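Local coordinates for hypothetical protein (Plasmodium falciparum, PDB 1ZSO) that is of unknown function but belongs to a conserved eukaryotic family with a CXXC motif, whose members are thought to bind zinc, at residues A18-V23 with V154-L159; K24-D29 with F123-T128; K129-Y134 with D145-H150. All blocks are in the same frame, centred on the assembly; numbering follows the deposited sequence.

How the contacts relate
Contacts 1 and 2 are antiparallel strand pairs in two different sheets of this all-beta chain, whereas contact 3 joins the edge strands of those sheets through side chains. The chain passes from the strand of contact 1 to that of contact 2 at Asn-22 and Val-23, and the sheets meet where Ile-156 packs on Val-125. Both pairs have a largely buried apolar face and a more exposed one, with carboxylates and a tyrosine in contact 1 and, in contact 2, Phe-27 and Ile-124 beside an arginine-glutamate salt bridge. Contact 3 lies farthest from the chain's centre and is mostly exposed, apart from Tyr-133 and Asn-147, which converge on Asp-127 of contact 2.

Contact 1: residues A18-V23 with V154-L159; sequences AELENV and VGIYNL
Glu-19 and Glu-21 pair with Tyr-157 and Gly-155 in an antiparallel beta ladder within the larger sheet, where the axes of the strand segments 18-21 and 154-157 approach to 4.8 Å at 169°. Two hydrogen-bonded pairs, each with a bond in both directions, flank the non-hydrogen-bonded pair Leu-20 and Ile-156; Tyr-157 N reaches Glu-19 O over 2.9 Å.

Side chains alternate between the faces. Leu-20 and Ile-156 run alongside each other in the same direction, with Leu-20 CD2 4.0 Å from Ile-156 CG1. Ile-156 turns its other branch, CG2, anti to its backbone N, toward Ala-18 CB at 3.8 Å; branched and small apolar groups suit this face, where Ala-18 and Ile-156 are buried. The other face carries Glu-19, Glu-21 and Tyr-157, suited to a more exposed surface. The tyrosine ring leans back over Gly-155, where the missing side chain leaves it room, and Tyr-157 CE2 lies 4.2 Å from Glu-21 CB.

Asn-22, with positive phi, turns the chain, its ND2 bound to Cys-153 O. Beyond the turn Val-23 folds back on the ladder: its CG2 touches Gly-155 O at 3.4 Å and Val-154 CG1 at 3.7 Å.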
loop_
_atom_site.group_PDB
_atom_site.type_symbol
_atom_site.label_atom_id
_atom_site.label_comp_id
_atom_site.label_asym_id
_atom_site.label_seq_id
_atom_site.Cartn_x
_atom_site.Cartn_y
_atom_site.Cartn_z
ATOM N N ALA B 18 11.174 -21.152 -16.940
ATOM C CA ALA B 18 11.386 -22.231 -15.987
ATOM C C ALA B 18 11.306 -23.519 -16.757
ATOM O O ALA B 18 10.675 -23.585 -17.825
ATOM C CB ALA B 18 10.338 -22.216 -14.862
ATOM N N GLU B 19 12.006 -24.507 -16.217
ATOM C CA GLU B 19 12.070 -25.849 -16.769
ATOM C C GLU B 19 10.970 -26.712 -16.100
ATOM O O GLU B 19 10.847 -26.757 -14.859
ATOM C CB GLU B 19 13.509 -26.377 -16.560
ATOM C CG GLU B 19 13.700 -27.879 -16.574
ATOM C CD GLU B 19 15.191 -28.268 -16.540
ATOM O OE1 GLU B 19 16.036 -27.388 -16.241
ATOM O OE2 GLU B 19 15.517 -29.447 -16.819
ATOM N N LEU B 20 10.165 -27.354 -16.943
ATOM C CA LEU B 20 8.921 -27.976 -16.519
ATOM C C LEU B 20 8.975 -29.478 -16.608
ATOM O O LEU B 20 9.413 -30.047 -17.602
ATOM C CB LEU B 20 7.750 -27.500 -17.364
ATOM C CG LEU B 20 7.491 -26.004 -17.403
ATOM C CD1 LEU B 20 6.289 -25.695 -18.272
ATOM C CD2 LEU B 20 7.349 -25.428 -15.989
ATOM N N GLU B 21 8.525 -30.098 -15.526
ATOM C CA GLU B 21 8.388 -31.535 -15.450
ATOM C C GLU B 21 6.920 -31.851 -15.126
ATOM O O GLU B 21 6.433 -31.580 -14.022
ATOM C CB GLU B 21 9.361 -32.105 -14.409
ATOM C CG GLU B 21 9.100 -33.557 -14.006
ATOM C CD GLU B 21 9.683 -34.607 -14.958
ATOM O OE1 GLU B 21 10.169 -34.250 -16.070
ATOM O OE2 GLU B 21 9.647 -35.811 -14.561
ATOM N N ASN B 22 6.212 -32.380 -16.106
ATOM C CA ASN B 22 4.888 -32.930 -15.865
ATOM C C ASN B 22 3.897 -31.851 -15.381
ATOM O O ASN B 22 2.915 -32.123 -14.684
ATOM C CB ASN B 22 5.005 -34.136 -14.927
ATOM C CG ASN B 22 5.491 -35.379 -15.653
ATOM O OD1 ASN B 22 5.481 -35.422 -16.860
ATOM N ND2 ASN B 22 5.889 -36.382 -14.931
ATOM N N VAL B 23 4.165 -30.629 -15.821
ATOM C CA VAL B 23 3.326 -29.453 -15.546
ATOM C C VAL B 23 2.576 -28.997 -16.791
ATOM O O VAL B 23 3.140 -28.893 -17.855
ATOM C CB VAL B 23 4.199 -28.264 -15.065
ATOM C CG1 VAL B 23 3.384 -26.989 -14.985
ATOM C CG2 VAL B 23 4.838 -28.574 -13.722
ATOM N N VAL B 154 6.102 -34.067 -10.315
ATOM C CA VAL B 154 5.745 -32.797 -10.946
ATOM C C VAL B 154 6.683 -31.725 -10.417
ATOM O O VAL B 154 6.853 -31.606 -9.236
ATOM C CB VAL B 154 4.306 -32.431 -10.585
ATOM C CG1 VAL B 154 3.890 -31.218 -11.313
ATOM C CG2 VAL B 154 3.395 -33.581 -10.900
ATOM N N GLY B 155 7.303 -30.948 -11.290
ATOM C CA GLY B 155 8.360 -30.036 -10.858
ATOM C C GLY B 155 8.491 -28.751 -11.672
ATOM O O GLY B 155 8.146 -28.683 -12.848
ATOM N N ILE B 156 8.980 -27.717 -11.014
ATOM C CA ILE B 156 9.328 -26.475 -11.678
ATOM C C ILE B 156 10.744 -26.133 -11.219
ATOM O O ILE B 156 11.004 -25.987 -10.010
ATOM C CB ILE B 156 8.344 -25.329 -11.315
ATOM C CG1 ILE B 156 7.010 -25.585 -12.007
ATOM C CG2 ILE B 156 8.911 -23.945 -11.761
ATOM C CD1 ILE B 156 5.853 -25.065 -11.258
ATOM N N TYR B 157 11.653 -26.045 -12.184
ATOM C CA TYR B 157 13.063 -25.919 -11.890
ATOM C C TYR B 157 13.637 -24.673 -12.514
ATOM O O TYR B 157 13.200 -24.223 -13.576
ATOM C CB TYR B 157 13.830 -27.115 -12.471
ATOM C CG TYR B 157 13.499 -28.450 -11.846
ATOM C CD1 TYR B 157 14.335 -28.994 -10.880
ATOM C CD2 TYR B 157 12.354 -29.164 -12.222
ATOM C CE1 TYR B 157 14.046 -30.201 -10.285
ATOM C CE2 TYR B 157 12.034 -30.395 -11.611
ATOM C CZ TYR B 157 12.888 -30.905 -10.651
ATOM O OH TYR B 157 12.641 -32.143 -10.044
ATOM N N ASN B 158 14.655 -24.161 -11.842
ATOM C CA ASN B 158 15.470 -23.089 -12.310
ATOM C C ASN B 158 14.570 -21.975 -12.784
ATOM O O ASN B 158 14.618 -21.593 -13.948
ATOM C CB ASN B 158 16.422 -23.584 -13.414
ATOM C CG ASN B 158 17.465 -22.522 -13.842
ATOM O OD1 ASN B 158 17.687 -21.546 -13.140
ATOM N ND2 ASN B 158 18.109 -22.740 -14.994
ATOM N N LEU B 159 13.716 -21.478 -11.892
ATOM C CA LEU B 159 12.813 -20.366 -12.257
ATOM C C LEU B 159 13.668 -19.118 -12.396
ATOM O O LEU B 159 14.489 -18.811 -11.518
ATOM C CB LEU B 159 11.678 -20.177 -11.226
ATOM C CG LEU B 159 10.851 -18.886 -11.365
ATOM C CD1 LEU B 159 9.942 -18.877 -12.623
ATOM C CD2 LEU B 159 10.078 -18.564 -10.099
#

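Contact 2: residues K24-D29 with F123-T128; sequences KRLFCD and FIVEDT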
loop_
_atom_site.group_PDB
_atom_site.type_symbol
_atom_site.label_atom_id
_atom_site.label_comp_id
_atom_site.label_asym_id
_atom_site.label_seq_id
_atom_site.Cartn_x
_atom_site.Cartn_y
_atom_site.Cartn_z
ATOM N N LYS B 24 1.299 -28.702 -16.658
ATOM C CA LYS B 24 0.539 -28.252 -17.813
ATOM C C LYS B 24 0.548 -26.718 -17.833
ATOM O O LYS B 24 0.718 -26.085 -18.876
ATOM C CB LYS B 24 -0.872 -28.860 -17.816
ATOM C CG LYS B 24 -1.802 -28.255 -18.845
ATOM C CD LYS B 24 -2.717 -29.291 -19.478
ATOM C CE LYS B 24 -3.212 -28.781 -20.842
ATOM N NZ LYS B 24 -3.619 -29.857 -21.822
ATOM N N ARG B 25 0.436 -26.124 -16.654
ATOM C CA ARG B 25 0.544 -24.680 -16.533
ATOM C C ARG B 25 0.866 -24.302 -15.107
ATOM O O ARG B 25 0.475 -24.981 -14.150
ATOM C CB ARG B 25 -0.743 -23.962 -16.991
ATOM C CG ARG B 25 -2.002 -24.490 -16.315
ATOM C CD ARG B 25 -3.173 -23.504 -16.328
ATOM N NE ARG B 25 -4.399 -24.171 -15.876
ATOM C CZ ARG B 25 -5.466 -23.584 -15.319
ATOM N NH1 ARG B 25 -5.525 -22.269 -15.104
ATOM N NH2 ARG B 25 -6.497 -24.349 -14.972
ATOM N N LEU B 26 1.626 -23.219 -15.015
ATOM C CA LEU B 26 1.905 -22.511 -13.794
ATOM C C LEU B 26 1.150 -21.210 -13.957
ATOM O O LEU B 26 1.115 -20.652 -15.062
ATOM C CB LEU B 26 3.412 -22.263 -13.703
ATOM C CG LEU B 26 3.991 -21.296 -12.685
ATOM C CD1 LEU B 26 3.885 -21.721 -11.182
ATOM C CD2 LEU B 26 5.416 -21.075 -13.091
ATOM N N PHE B 27 0.491 -20.750 -12.897
ATOM C CA PHE B 27 -0.268 -19.515 -12.989
ATOM C C PHE B 27 -0.566 -18.996 -11.622
ATOM O O PHE B 27 -0.273 -19.664 -10.631
ATOM C CB PHE B 27 -1.569 -19.690 -13.797
ATOM C CG PHE B 27 -2.582 -20.651 -13.192
ATOM C CD1 PHE B 27 -2.331 -22.015 -13.140
ATOM C CD2 PHE B 27 -3.819 -20.185 -12.752
ATOM C CE1 PHE B 27 -3.256 -22.885 -12.610
ATOM C CE2 PHE B 27 -4.752 -21.038 -12.209
ATOM C CZ PHE B 27 -4.478 -22.393 -12.142
ATOM N N CYS B 28 -1.144 -17.797 -11.565
ATOM C CA CYS B 28 -1.623 -17.253 -10.306
ATOM C C CYS B 28 -2.994 -16.586 -10.425
ATOM O O CYS B 28 -3.488 -16.354 -11.525
ATOM C CB CYS B 28 -0.599 -16.300 -9.750
ATOM S SG CYS B 28 0.002 -15.102 -10.926
ATOM N N ASP B 29 -3.625 -16.313 -9.286
ATOM C CA ASP B 29 -4.976 -15.770 -9.276
ATOM C C ASP B 29 -4.978 -14.321 -8.774
ATOM O O ASP B 29 -3.942 -13.677 -8.730
ATOM C CB ASP B 29 -5.880 -16.665 -8.416
ATOM C CG ASP B 29 -5.604 -16.528 -6.906
ATOM O OD1 ASP B 29 -6.571 -16.665 -6.113
ATOM O OD2 ASP B 29 -4.438 -16.270 -6.503
ATOM N N PHE B 123 1.513 -19.311 -5.958
ATOM C CA PHE B 123 1.304 -19.793 -7.332
ATOM C C PHE B 123 0.417 -21.014 -7.294
ATOM O O PHE B 123 0.221 -21.610 -6.255
ATOM C CB PHE B 123 2.612 -20.129 -8.038
ATOM C CG PHE B 123 3.437 -18.937 -8.375
ATOM C CD1 PHE B 123 3.188 -18.223 -9.524
ATOM C CD2 PHE B 123 4.468 -18.522 -7.538
ATOM C CE1 PHE B 123 3.934 -17.117 -9.846
ATOM C CE2 PHE B 123 5.232 -17.434 -7.857
ATOM C CZ PHE B 123 4.969 -16.728 -9.033
ATOM N N ILE B 124 -0.152 -21.334 -8.445
ATOM C CA ILE B 124 -1.028 -22.464 -8.625
ATOM C C ILE B 124 -0.391 -23.235 -9.775
ATOM O O ILE B 124 0.126 -22.647 -10.733
ATOM C CB ILE B 124 -2.487 -22.046 -8.951
ATOM C CG1 ILE B 124 -2.976 -21.009 -7.925
ATOM C CG2 ILE B 124 -3.451 -23.289 -8.994
ATOM C CD1 ILE B 124 -4.373 -20.443 -8.197
ATOM N N VAL B 125 -0.369 -24.555 -9.630
ATOM C CA VAL B 125 0.094 -25.418 -10.691
ATOM C C VAL B 125 -0.965 -26.476 -11.001
ATOM O O VAL B 125 -1.560 -27.065 -10.098
ATOM C CB VAL B 125 1.387 -26.098 -10.305
ATOM C CG1 VAL B 125 1.625 -27.275 -11.205
ATOM C CG2 VAL B 125 2.532 -25.095 -10.357
ATOM N N GLU B 126 -1.197 -26.689 -12.290
ATOM C CA GLU B 126 -1.941 -27.855 -12.765
ATOM C C GLU B 126 -0.908 -28.775 -13.385
ATOM O O GLU B 126 -0.050 -28.293 -14.107
ATOM C CB GLU B 126 -2.985 -27.472 -13.817
ATOM C CG GLU B 126 -3.883 -28.673 -14.218
ATOM C CD GLU B 126 -5.008 -28.292 -15.140
ATOM O OE1 GLU B 126 -4.972 -27.161 -15.672
ATOM O OE2 GLU B 126 -5.938 -29.123 -15.327
ATOM N N ASP B 127 -0.970 -30.078 -13.096
ATOM C CA ASP B 127 -0.072 -31.034 -13.756
ATOM C C ASP B 127 -0.767 -31.657 -14.958
ATOM O O ASP B 127 -1.935 -31.389 -15.180
ATOM C CB ASP B 127 0.469 -32.098 -12.783
ATOM C CG ASP B 127 -0.609 -33.067 -12.266
ATOM O OD1 ASP B 127 -1.627 -33.338 -12.932
ATOM O OD2 ASP B 127 -0.406 -33.593 -11.164
ATOM N N THR B 128 -0.040 -32.466 -15.728
ATOM C CA THR B 128 -0.535 -32.963 -16.998
ATOM C C THR B 128 -1.719 -33.933 -16.821
ATOM O O THR B 128 -2.495 -34.158 -17.764
ATOM C CB THR B 128 0.584 -33.642 -17.845
ATOM O OG1 THR B 128 1.266 -34.626 -17.058
ATOM C CG2 THR B 128 1.581 -32.590 -18.389
#
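Arg-25 and Glu-126 meet both through the backbone and through their side chains, at a classic beta bulge in an antiparallel pair. Lys-24 and Arg-25 together face Glu-126, whose carbonyl O takes the Lys-24 N at 2.9 Å and, weakly, the Arg-25 N at 3.4 Å. Glu-126 N in turn donates to Arg-25 O. Past the bulge the register is regular: Phe-27 and Ile-124 exchange two bonds, the shorter from Ile-124 N to Phe-27 O at 2.8 Å.

A salt bridge reinforces the bulge. Arg-25 NE donates to Glu-126 OE1 at 3.1 Å, and its NH2 to the same oxygen, a side-on grip. That oxygen lies in the guanidinium plane at its edge, and the carboxylate is turned 63° from this plane; NE arrives nearly along the C-O axis of OE1, NH2 from above the carboxylate.

Phe-27, its CG between the backbone N and the carbonyl carbon (chi1 63°), is held between neighbours. NH1 of Arg-25 lies over one ring face, toward its rim, and Ile-124 CB over the opposite face in a CH-pi contact. Phe-27 CZ is 3.4 Å from Ile-124 CG2. Arginine suits its place because its flat guanidinium can bond Glu-126 at its edge while a face meets the ring. The other side of the pair is apolar; Leu-26 CD1 touches both Val-125 CG2 and Phe-123 CB, each at 3.7 Å.

Asp-127, a buried acid able to take several donors, is satisfied by residues that follow in the chain: OD1 by Lys-131 N from the loop, OD2 by Tyr-133 OH and Asn-147 ND2 from strands 132-136 and 143-147. In the smaller sheet, strand 23-27 bonds on its far side to strand 92-94 and strand 123-127 to strand 132-136, while Val-125 packs against Ile-156 of strand 152-163.

Contact 3: residues K129-Y134 with D145-H150; sequences KGKLYY and DYNEEH
Lys-129 lays its aliphatic chain across the imidazole of His-150, an all-side-chain contact between the loops flanking two strands too far apart to pair: the axes of segments 132-134 and 145-147 come no nearer than 9.8 Å. In this CH-pi contact Lys-129 CD stands over the centre of the His-150 ring, 3.6 Å from the centroid. CG of the lysine is anti to its carbonyl carbon (chi1 -60°), and a bend at chi2 puts CD over the ring, which CB, CG and CE also touch. Glu-149 OE1 lies over the opposite face, an acidic neighbour that might stabilise positive charge on the histidine. Long flexible lysines suit this exposed surface, where methylenes pack and the ammonium can reach solvent.

Tyr-133 is met at its edge and on one face. Asp-145 OD1 comes to the ring edge, 3.5 Å from Tyr-133 CD2, with the carboxylate and ring planes 46° apart. Tyr-133 OH lies 3.7 Å from Asn-147 CB, and the two side chains cross at about a right angle. Lys-131, a near neighbour in the same segment, rests its CD over one ring face, while Lys-131 CG touches Asn-147 ND2 at 3.7 Å.

Hydrogen bonds act within 145-150. Asn-147 OD1 accepts from His-150 N at 3.1 Å, an Asx motif where the chain leaves strand 143-147, and more weakly from His-150 ND1. Asp-145 OD2 uses its anti lone pair for Tyr-146 N at 2.9 Å.

Tyr-133 OH and Asn-147 ND2 both hydrogen-bond to Asp-127 OD2, so strand 123-127 ties together strands 132-136 and 143-147, edge strands of the two sheets within the chain, with Val-154 and Met-152 of strand 152-163 packed alongside.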
loop_
_atom_site.group_PDB
_atom_site.type_symbol
_atom_site.label_atom_id
_atom_site.label_comp_id
_atom_site.label_asym_id
_atom_site.label_seq_id
_atom_site.Cartn_x
_atom_site.Cartn_y
_atom_site.Cartn_z
ATOM N N LYS B 129 -1.862 -34.471 -15.607
ATOM C CA LYS B 129 -2.999 -35.321 -15.251
ATOM C C LYS B 129 -4.128 -34.506 -14.623
ATOM O O LYS B 129 -5.069 -35.065 -14.069
ATOM C CB LYS B 129 -2.545 -36.408 -14.276
ATOM C CG LYS B 129 -1.465 -37.333 -14.836
ATOM C CD LYS B 129 -2.030 -38.301 -15.857
ATOM C CE LYS B 129 -0.945 -39.207 -16.429
ATOM N NZ LYS B 129 -1.175 -39.481 -17.883
ATOM N N GLY B 130 -4.001 -33.182 -14.675
ATOM C CA GLY B 130 -5.102 -32.287 -14.364
ATOM C C GLY B 130 -5.324 -31.905 -12.909
ATOM O O GLY B 130 -6.279 -31.191 -12.612
ATOM N N LYS B 131 -4.464 -32.346 -11.993
ATOM C CA LYS B 131 -4.676 -32.013 -10.586
ATOM C C LYS B 131 -3.911 -30.756 -10.230
ATOM O O LYS B 131 -2.873 -30.449 -10.823
ATOM C CB LYS B 131 -4.333 -33.182 -9.659
ATOM C CG LYS B 131 -2.968 -33.185 -9.083
ATOM C CD LYS B 131 -2.997 -32.839 -7.623
ATOM C CE LYS B 131 -2.923 -34.082 -6.738
ATOM N NZ LYS B 131 -1.910 -33.831 -5.642
ATOM N N LEU B 132 -4.459 -30.020 -9.274
ATOM C CA LEU B 132 -4.029 -28.665 -9.002
ATOM C C LEU B 132 -3.261 -28.613 -7.703
ATOM O O LEU B 132 -3.591 -29.309 -6.745
ATOM C CB LEU B 132 -5.247 -27.755 -8.910
ATOM C CG LEU B 132 -6.085 -27.641 -10.190
ATOM C CD1 LEU B 132 -7.414 -27.046 -9.869
ATOM C CD2 LEU B 132 -5.378 -26.790 -11.199
ATOM N N TYR B 133 -2.219 -27.798 -7.671
ATOM C CA TYR B 133 -1.438 -27.635 -6.462
ATOM C C TYR B 133 -1.499 -26.169 -6.106
ATOM O O TYR B 133 -1.333 -25.291 -6.972
ATOM C CB TYR B 133 0.003 -28.106 -6.678
ATOM C CG TYR B 133 0.089 -29.503 -7.255
ATOM C CD1 TYR B 133 -0.246 -29.757 -8.583
ATOM C CD2 TYR B 133 0.466 -30.571 -6.461
ATOM C CE1 TYR B 133 -0.183 -31.032 -9.105
ATOM C CE2 TYR B 133 0.522 -31.843 -6.963
ATOM C CZ TYR B 133 0.207 -32.069 -8.286
ATOM O OH TYR B 133 0.292 -33.351 -8.760
ATOM N N TYR B 134 -1.780 -25.917 -4.832
ATOM C CA TYR B 134 -1.895 -24.575 -4.309
ATOM C C TYR B 134 -0.707 -24.194 -3.431
ATOM O O TYR B 134 0.149 -25.041 -3.070
ATOM C CB TYR B 134 -3.196 -24.448 -3.531
ATOM C CG TYR B 134 -4.381 -24.593 -4.461
ATOM C CD1 TYR B 134 -4.898 -23.481 -5.120
ATOM C CD2 TYR B 134 -4.935 -25.843 -4.738
ATOM C CE1 TYR B 134 -5.952 -23.611 -6.002
ATOM C CE2 TYR B 134 -5.971 -25.971 -5.623
ATOM C CZ TYR B 134 -6.467 -24.854 -6.254
ATOM O OH TYR B 134 -7.511 -24.943 -7.143
ATOM N N ASP B 145 6.308 -31.629 -6.457
ATOM C CA ASP B 145 5.352 -32.406 -5.710
ATOM C C ASP B 145 5.281 -33.748 -6.439
ATOM O O ASP B 145 5.977 -33.967 -7.440
ATOM C CB ASP B 145 3.971 -31.712 -5.654
ATOM C CG ASP B 145 3.218 -31.967 -4.318
ATOM O OD1 ASP B 145 2.639 -31.007 -3.762
ATOM O OD2 ASP B 145 3.208 -33.117 -3.817
ATOM N N TYR B 146 4.434 -34.643 -5.931
ATOM C CA TYR B 146 4.310 -35.996 -6.447
ATOM C C TYR B 146 2.835 -36.234 -6.623
ATOM O O TYR B 146 2.052 -35.987 -5.714
ATOM C CB TYR B 146 4.898 -36.991 -5.441
ATOM C CG TYR B 146 5.137 -38.395 -5.948
ATOM C CD1 TYR B 146 4.390 -39.446 -5.470
ATOM C CD2 TYR B 146 6.131 -38.674 -6.897
ATOM C CE1 TYR B 146 4.601 -40.761 -5.925
ATOM C CE2 TYR B 146 6.359 -39.993 -7.360
ATOM C CZ TYR B 146 5.590 -41.030 -6.864
ATOM O OH TYR B 146 5.769 -42.344 -7.292
ATOM N N ASN B 147 2.448 -36.673 -7.810
ATOM C CA ASN B 147 1.084 -37.127 -8.030
ATOM C C ASN B 147 0.982 -38.587 -7.579
ATOM O O ASN B 147 1.451 -39.501 -8.269
ATOM C CB ASN B 147 0.677 -36.969 -9.500
ATOM C CG ASN B 147 -0.810 -37.124 -9.708
ATOM O OD1 ASN B 147 -1.435 -38.070 -9.217
ATOM N ND2 ASN B 147 -1.388 -36.202 -10.456
ATOM N N GLU B 148 0.380 -38.788 -6.404
ATOM C CA GLU B 148 0.220 -40.121 -5.838
ATOM C C GLU B 148 -0.717 -40.956 -6.706
ATOM O O GLU B 148 -0.537 -42.171 -6.832
ATOM C CB GLU B 148 -0.372 -40.052 -4.425
ATOM C CG GLU B 148 0.312 -39.103 -3.444
ATOM C CD GLU B 148 1.547 -39.683 -2.757
ATOM O OE1 GLU B 148 1.557 -40.874 -2.362
ATOM O OE2 GLU B 148 2.511 -38.910 -2.590
ATOM N N GLU B 149 -1.741 -40.309 -7.265
ATOM C CA GLU B 149 -2.769 -40.999 -8.069
ATOM C C GLU B 149 -2.145 -41.742 -9.246
ATOM O O GLU B 149 -2.475 -42.906 -9.497
ATOM C CB GLU B 149 -3.812 -39.997 -8.588
ATOM C CG GLU B 149 -5.245 -40.235 -8.141
ATOM C CD GLU B 149 -6.139 -40.708 -9.284
ATOM O OE1 GLU B 149 -5.630 -40.876 -10.408
ATOM O OE2 GLU B 149 -7.351 -40.904 -9.065
ATOM N N HIS B 150 -1.242 -41.069 -9.958
ATOM C CA HIS B 150 -0.582 -41.655 -11.117
ATOM C C HIS B 150 0.902 -41.915 -10.863
ATOM O O HIS B 150 1.633 -42.230 -11.794
ATOM C CB HIS B 150 -0.732 -40.748 -12.349
ATOM C CG HIS B 150 -2.153 -40.419 -12.711
ATOM N ND1 HIS B 150 -2.852 -39.379 -12.130
ATOM C CD2 HIS B 150 -2.990 -40.964 -13.628
ATOM C CE1 HIS B 150 -4.063 -39.315 -12.656
ATOM N NE2 HIS B 150 -4.171 -40.263 -13.567
#